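Local coordinates for protein ammonium transporter (Kuenenia stuttgartiensis, PDB 6EU6) that senses ammonium as the Amt-family sensor of a histidine kinase that signals ammonium across the membrane, at the interface of chains A and B. Numbering follows the deposited sequence. Chains: chain A/B, Ammonium transporter.

Contact 1: the interface of chains A and B. Residues chain A 250-251, 254, 269; chain B 49, 52-53.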
loop_
_atom_site.group_PDB
_atom_site.type_symbol
_atom_site.label_atom_id
_atom_site.label_comp_id
_atom_site.label_asym_id
_atom_site.label_seq_id
_atom_site.Cartn_x
_atom_site.Cartn_y
_atom_site.Cartn_z
ATOM N N GLY A 250 -12.675 -8.473 15.676
ATOM C CA GLY A 250 -12.382 -9.745 15.099
ATOM C C GLY A 250 -12.396 -10.892 16.126
ATOM O O GLY A 250 -12.868 -11.990 15.820
ATOM N N VAL A 251 -11.838 -10.656 17.309
ATOM C CA VAL A 251 -11.704 -11.738 18.299
ATOM C C VAL A 251 -13.114 -12.087 18.823
ATOM O O VAL A 251 -13.419 -13.267 19.031
ATOM C CB VAL A 251 -10.685 -11.392 19.403
ATOM C CG1 VAL A 251 -10.752 -12.393 20.570
ATOM C CG2 VAL A 251 -9.229 -11.392 18.820
ATOM N N LEU A 254 -14.672 -14.201 16.271
ATOM C CA LEU A 254 -14.194 -15.552 16.234
ATOM C C LEU A 254 -14.915 -16.323 17.316
ATOM O O LEU A 254 -15.341 -17.437 17.062
ATOM C CB LEU A 254 -12.694 -15.702 16.485
ATOM C CG LEU A 254 -11.770 -15.197 15.363
ATOM C CD1 LEU A 254 -10.333 -15.236 15.897
ATOM C CD2 LEU A 254 -12.053 -16.048 14.104
ATOM N N LEU A 269 -16.528 -12.993 9.716
ATOM C CA LEU A 269 -15.366 -12.472 10.418
ATOM C C LEU A 269 -14.944 -11.121 9.811
ATOM O O LEU A 269 -14.641 -10.162 10.526
ATOM C CB LEU A 269 -14.216 -13.457 10.334
ATOM C CG LEU A 269 -12.882 -12.939 10.844
ATOM C CD1 LEU A 269 -12.928 -12.771 12.339
ATOM C CD2 LEU A 269 -11.779 -13.912 10.463
ATOM N N VAL B 49 -6.130 -13.638 11.312
ATOM C CA VAL B 49 -6.378 -13.993 12.682
ATOM C C VAL B 49 -5.195 -13.705 13.597
ATOM O O VAL B 49 -5.394 -13.141 14.707
ATOM C CB VAL B 49 -6.854 -15.442 12.824
ATOM C CG1 VAL B 49 -6.893 -15.926 14.268
ATOM C CG2 VAL B 49 -8.280 -15.578 12.216
ATOM N N LEU B 52 -5.188 -10.217 14.749
ATOM C CA LEU B 52 -6.166 -9.949 15.825
ATOM C C LEU B 52 -5.552 -10.312 17.230
ATOM O O LEU B 52 -5.601 -9.483 18.149
ATOM C CB LEU B 52 -7.466 -10.737 15.646
ATOM C CG LEU B 52 -8.063 -10.707 14.201
ATOM C CD1 LEU B 52 -9.257 -11.571 14.107
ATOM C CD2 LEU B 52 -8.417 -9.294 13.851
ATOM N N ILE B 53 -4.998 -11.528 17.307
ATOM C CA ILE B 53 -4.486 -12.139 18.544
ATOM C C ILE B 53 -3.265 -11.408 19.073
ATOM O O ILE B 53 -3.201 -11.041 20.260
ATOM C CB ILE B 53 -4.155 -13.617 18.356
ATOM C CG1 ILE B 53 -5.353 -14.460 17.885
ATOM C CG2 ILE B 53 -3.651 -14.245 19.663
ATOM C CD1 ILE B 53 -6.598 -14.335 18.739
#

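Contact 2: the interface of chains A and B. Residues chain A 210, 213, 269-270, 273; chain B 44-45, 48.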
loop_
_atom_site.group_PDB
_atom_site.type_symbol
_atom_site.label_atom_id
_atom_site.label_comp_id
_atom_site.label_asym_id
_atom_site.label_seq_id
_atom_site.Cartn_x
_atom_site.Cartn_y
_atom_site.Cartn_z
ATOM N N THR A 210 -9.344 -10.878 2.025
ATOM C CA THR A 210 -8.449 -10.750 3.166
ATOM C C THR A 210 -7.502 -9.598 2.879
ATOM O O THR A 210 -7.288 -8.703 3.744
ATOM C CB THR A 210 -7.657 -12.057 3.399
ATOM O OG1 THR A 210 -8.574 -13.122 3.604
ATOM C CG2 THR A 210 -6.839 -11.970 4.650
ATOM N N THR A 213 -9.400 -6.463 3.373
ATOM C CA THR A 213 -9.589 -6.088 4.771
ATOM C C THR A 213 -8.342 -5.404 5.284
ATOM O O THR A 213 -8.416 -4.383 5.920
ATOM C CB THR A 213 -9.929 -7.379 5.589
ATOM O OG1 THR A 213 -11.130 -7.961 5.055
ATOM C CG2 THR A 213 -10.086 -7.087 7.000
ATOM N N LEU A 269 -16.528 -12.993 9.716
ATOM C CA LEU A 269 -15.366 -12.472 10.418
ATOM C C LEU A 269 -14.944 -11.121 9.811
ATOM O O LEU A 269 -14.641 -10.162 10.526
ATOM C CB LEU A 269 -14.216 -13.457 10.334
ATOM C CG LEU A 269 -12.882 -12.939 10.844
ATOM C CD1 LEU A 269 -12.928 -12.771 12.339
ATOM C CD2 LEU A 269 -11.779 -13.912 10.463
ATOM N N PHE A 270 -14.930 -11.037 8.476
ATOM C CA PHE A 270 -14.595 -9.758 7.827
ATOM C C PHE A 270 -15.594 -8.702 8.160
ATOM O O PHE A 270 -15.240 -7.562 8.515
ATOM C CB PHE A 270 -14.595 -9.872 6.271
ATOM C CG PHE A 270 -13.603 -10.883 5.692
ATOM C CD1 PHE A 270 -12.331 -10.959 6.120
ATOM C CD2 PHE A 270 -13.963 -11.671 4.637
ATOM C CE1 PHE A 270 -11.419 -11.876 5.616
ATOM C CE2 PHE A 270 -13.068 -12.587 4.113
ATOM C CZ PHE A 270 -11.783 -12.659 4.588
ATOM N N ILE A 273 -14.853 -7.229 11.598
ATOM C CA ILE A 273 -13.673 -6.416 11.621
ATOM C C ILE A 273 -13.987 -5.042 11.040
ATOM O O ILE A 273 -13.720 -4.031 11.665
ATOM C CB ILE A 273 -12.504 -7.117 10.882
ATOM C CG1 ILE A 273 -12.092 -8.328 11.742
ATOM C CG2 ILE A 273 -11.374 -6.126 10.738
ATOM C CD1 ILE A 273 -11.183 -9.299 11.040
ATOM N N ALA B 44 -4.624 -17.435 4.158
ATOM C CA ALA B 44 -5.058 -16.045 4.225
ATOM C C ALA B 44 -5.709 -15.773 5.577
ATOM O O ALA B 44 -5.404 -14.786 6.268
ATOM C CB ALA B 44 -6.023 -15.698 3.086
ATOM N N LEU B 45 -6.561 -16.680 5.994
ATOM C CA LEU B 45 -7.278 -16.534 7.244
ATOM C C LEU B 45 -6.412 -16.613 8.498
ATOM O O LEU B 45 -6.671 -15.863 9.442
ATOM C CB LEU B 45 -8.391 -17.555 7.345
ATOM C CG LEU B 45 -9.419 -17.290 6.243
ATOM C CD1 LEU B 45 -10.479 -18.372 6.345
ATOM C CD2 LEU B 45 -10.054 -15.902 6.301
ATOM N N LEU B 48 -4.693 -13.236 8.925
ATOM C CA LEU B 48 -5.569 -12.197 9.460
ATOM C C LEU B 48 -5.822 -12.419 10.947
ATOM O O LEU B 48 -5.760 -11.490 11.739
ATOM C CB LEU B 48 -6.875 -12.184 8.714
ATOM C CG LEU B 48 -7.921 -11.204 9.246
ATOM C CD1 LEU B 48 -7.427 -9.785 9.203
ATOM C CD2 LEU B 48 -9.150 -11.278 8.407
#

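Contact 3: the interface of chains A and B. Residues chain A 207, 210-211, 214; chain B 25, 28-29, 44, 208.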
loop_
_atom_site.group_PDB
_atom_site.type_symbol
_atom_site.label_atom_id
_atom_site.label_comp_id
_atom_site.label_asym_id
_atom_site.label_seq_id
_atom_site.Cartn_x
_atom_site.Cartn_y
_atom_site.Cartn_z
ATOM N N PRO A 207 -8.858 -15.089 -0.280
ATOM C CA PRO A 207 -7.580 -14.373 -0.131
ATOM C C PRO A 207 -7.662 -12.922 -0.560
ATOM O O PRO A 207 -7.104 -12.041 0.089
ATOM C CB PRO A 207 -6.618 -15.167 -1.052
ATOM C CG PRO A 207 -7.179 -16.547 -1.091
ATOM C CD PRO A 207 -8.679 -16.415 -0.941
ATOM N N THR A 210 -9.344 -10.878 2.025
ATOM C CA THR A 210 -8.449 -10.750 3.166
ATOM C C THR A 210 -7.502 -9.598 2.879
ATOM O O THR A 210 -7.288 -8.703 3.744
ATOM C CB THR A 210 -7.657 -12.057 3.399
ATOM O OG1 THR A 210 -8.574 -13.122 3.604
ATOM C CG2 THR A 210 -6.839 -11.970 4.650
ATOM N N LEU A 211 -6.954 -9.568 1.665
ATOM C CA LEU A 211 -6.062 -8.466 1.321
ATOM C C LEU A 211 -6.872 -7.129 1.381
ATOM O O LEU A 211 -6.347 -6.109 1.871
ATOM C CB LEU A 211 -5.385 -8.662 -0.033
ATOM C CG LEU A 211 -4.465 -9.891 -0.163
ATOM C CD1 LEU A 211 -3.785 -9.976 -1.546
ATOM C CD2 LEU A 211 -3.417 -9.976 0.916
ATOM N N PHE A 214 -7.155 -5.962 5.015
ATOM C CA PHE A 214 -5.930 -5.307 5.453
ATOM C C PHE A 214 -5.730 -3.904 4.897
ATOM O O PHE A 214 -5.293 -2.984 5.607
ATOM C CB PHE A 214 -4.710 -6.159 5.156
ATOM C CG PHE A 214 -4.417 -7.232 6.167
ATOM C CD1 PHE A 214 -4.037 -6.923 7.479
ATOM C CD2 PHE A 214 -4.416 -8.577 5.769
ATOM C CE1 PHE A 214 -3.712 -7.972 8.389
ATOM C CE2 PHE A 214 -4.079 -9.604 6.694
ATOM C CZ PHE A 214 -3.697 -9.250 7.969
ATOM N N LEU B 25 -0.082 -7.679 5.556
ATOM C CA LEU B 25 -0.601 -7.964 4.198
ATOM C C LEU B 25 0.476 -8.591 3.303
ATOM O O LEU B 25 0.206 -9.569 2.584
ATOM C CB LEU B 25 -1.125 -6.652 3.620
ATOM C CG LEU B 25 -1.981 -6.688 2.345
ATOM C CD1 LEU B 25 -2.612 -5.327 2.135
ATOM C CD2 LEU B 25 -1.177 -7.013 1.136
ATOM N N THR B 28 0.803 -12.111 4.242
ATOM C CA THR B 28 -0.385 -12.843 3.768
ATOM C C THR B 28 -0.210 -13.184 2.256
ATOM O O THR B 28 -0.356 -14.338 1.837
ATOM C CB THR B 28 -1.658 -12.014 3.947
ATOM O OG1 THR B 28 -1.809 -11.643 5.333
ATOM C CG2 THR B 28 -2.883 -12.879 3.477
ATOM N N SER B 29 0.199 -12.189 1.452
ATOM C CA SER B 29 0.363 -12.462 0.003
ATOM C C SER B 29 1.478 -13.419 -0.257
ATOM O O SER B 29 1.353 -14.251 -1.139
ATOM C CB SER B 29 0.659 -11.221 -0.810
ATOM O OG SER B 29 -0.222 -10.281 -0.372
ATOM N N ALA B 44 -4.624 -17.435 4.158
ATOM C CA ALA B 44 -5.058 -16.045 4.225
ATOM C C ALA B 44 -5.709 -15.773 5.577
ATOM O O ALA B 44 -5.404 -14.786 6.268
ATOM C CB ALA B 44 -6.023 -15.698 3.086
ATOM N N LEU B 208 1.732 -13.453 -6.959
ATOM C CA LEU B 208 1.272 -13.013 -5.683
ATOM C C LEU B 208 2.454 -12.957 -4.650
ATOM O O LEU B 208 2.543 -12.012 -3.861
ATOM C CB LEU B 208 0.162 -13.953 -5.198
ATOM C CG LEU B 208 -0.604 -13.500 -3.976
ATOM C CD1 LEU B 208 -1.334 -12.185 -4.199
ATOM C CD2 LEU B 208 -1.609 -14.585 -3.646
#

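Contact 1: the interface of chains A and B
A:Val251 and B:Leu52 pack against each other between two helices of neighbouring subunits in an Amt-type ammonium transporter fold, a family that typically assembles as trimers. Here helix 234-261 of chain A meets helix 40-67 of chain B through aliphatic groups, and the patch illustrates how a glycine can let a bulky partner approach the backbone. The tight part is centred on B:Leu52. Its CG lies beside its own backbone N and anti to the carbonyl carbon (chi1 -46°), which sends the branched end toward A:Gly250. There the methyl CD1 rests on the main chain, 3.8 Å from A:Gly250 CA and equally near the carbonyl carbon of that residue; no side chain stands in the way. Closer to the B helix, A:Val251 CG2 comes within 3.7 Å of B:Leu52 CB as the two side chains run past one another in opposite directions. The same valine methyl also touches the end of B:Ile53, whose CD1 is 3.9 Å from A:Val251 CG2 and arrives at about a right angle.

On the other flank the contact thins by steps. A:Leu254 makes an intermediate contact through one branch, CD1, which meets B:Val49 CG1 at 3.9 Å, the two side chains meeting at a slant. Looser is A:Leu269, carried on helix 266-280, which stands farther back: its CD1 is 4.2 Å from B:Leu52 CD1.

Contact 2: the interface of chains A and B
With CG anti to the backbone N (chi1 176°), B:Leu48 reaches straight from helix 40-67 into chain A, while A:Phe270 keeps its ring beside its own backbone N (chi1 -60°) and swings it to meet the leucine. The methyl CD2 of B:Leu48 lies 3.6 Å from A:Phe270 CE1 and also touches the neighbouring CD1 of the ring. A second group closes on the same methyl: the extended end of A:Ile273 comes tip to tip with the leucine, CD1 standing 3.9 Å from B:Leu48 CD2. The methyl thus touches both an aromatic and an aliphatic group of helix 266-280, an example of a knob received by a neighbouring subunit.

A:Thr210, from helix 206-226, supports the base of this knob and the turn before it. Its methyl CG2 is 4.1 Å from B:Leu48 CB, and its CB faces B:Ala44 CB at 4.0 Å. Replacing this threonine with a glycine would probably take away the methyl that supports B:Leu48 CB and open a gap beside the methyl of B:Ala44. The other branch of the threonine, the hydroxyl oxygen OG1, rests 3.7 Å from B:Ala44 CB and 4.1 Å from B:Leu45 CD2.

Contact 3: the interface of chains A and B
B:Leu25 meets A:Phe214 and A:Leu211 with every part of its side chain. Its CB lies 3.9 Å from A:Phe214 CB, and the next atom, CG, touches that same carbon and A:Leu211 CD2. At the tip the branches divide: CD1 turns to A:Phe214 CB at 3.8 Å, also passing near the carbonyl oxygen of A:Leu211, whereas CD2 meets A:Leu211 CD2 at 3.7 Å. The two leucine side chains cross at about a right angle.

A:Leu211 is in turn lodged among residues of the next turn of the same B helix. Its CD2 touches B:Thr28 CG2 and lies 3.5 Å from B:Ser29 OG. That hydroxyl is tied back by a 3.1 Å hydrogen bond from B:Ser29 OG to B:Leu25 O, approaching from above the carbonyl plane. B:Thr28 OG1 lies beyond the ring's rim, displaced from its plane, 3.3 Å from A:Phe214 CE2, while the backbone N of B:Leu25 sits 4.3 Å above the A:Phe214 ring plane, over its centre.

Helix 206-226 of chain A therefore packs chiefly on helix 2-34 of chain B, with A:Pro207 against B:Ala44 of helix 40-67 at one margin and, at another, B:Leu208 CD1 of the B helix 206-226 4.2 Å from A:Leu211 CD1.

Contacts 1, 2 and 3 follow one another across a single subunit boundary: the C-alpha centres of contacts 1 and 2 are about 8 Å apart, those of contacts 2 and 3 also about 8 Å, and those of contacts 1 and 3 about 15 Å. A:Leu269 joins contact 1 to contact 2, and A:Thr210 with B:Ala44 joins contact 2 to contact 3. Helix 40-67 of chain B runs through all three. Mostly different helices of each chain meet, although the two copies of helix 206-226 approach each other in contact 3, as suits the three-copy assembly, in which a repeating subunit boundary would close a ring.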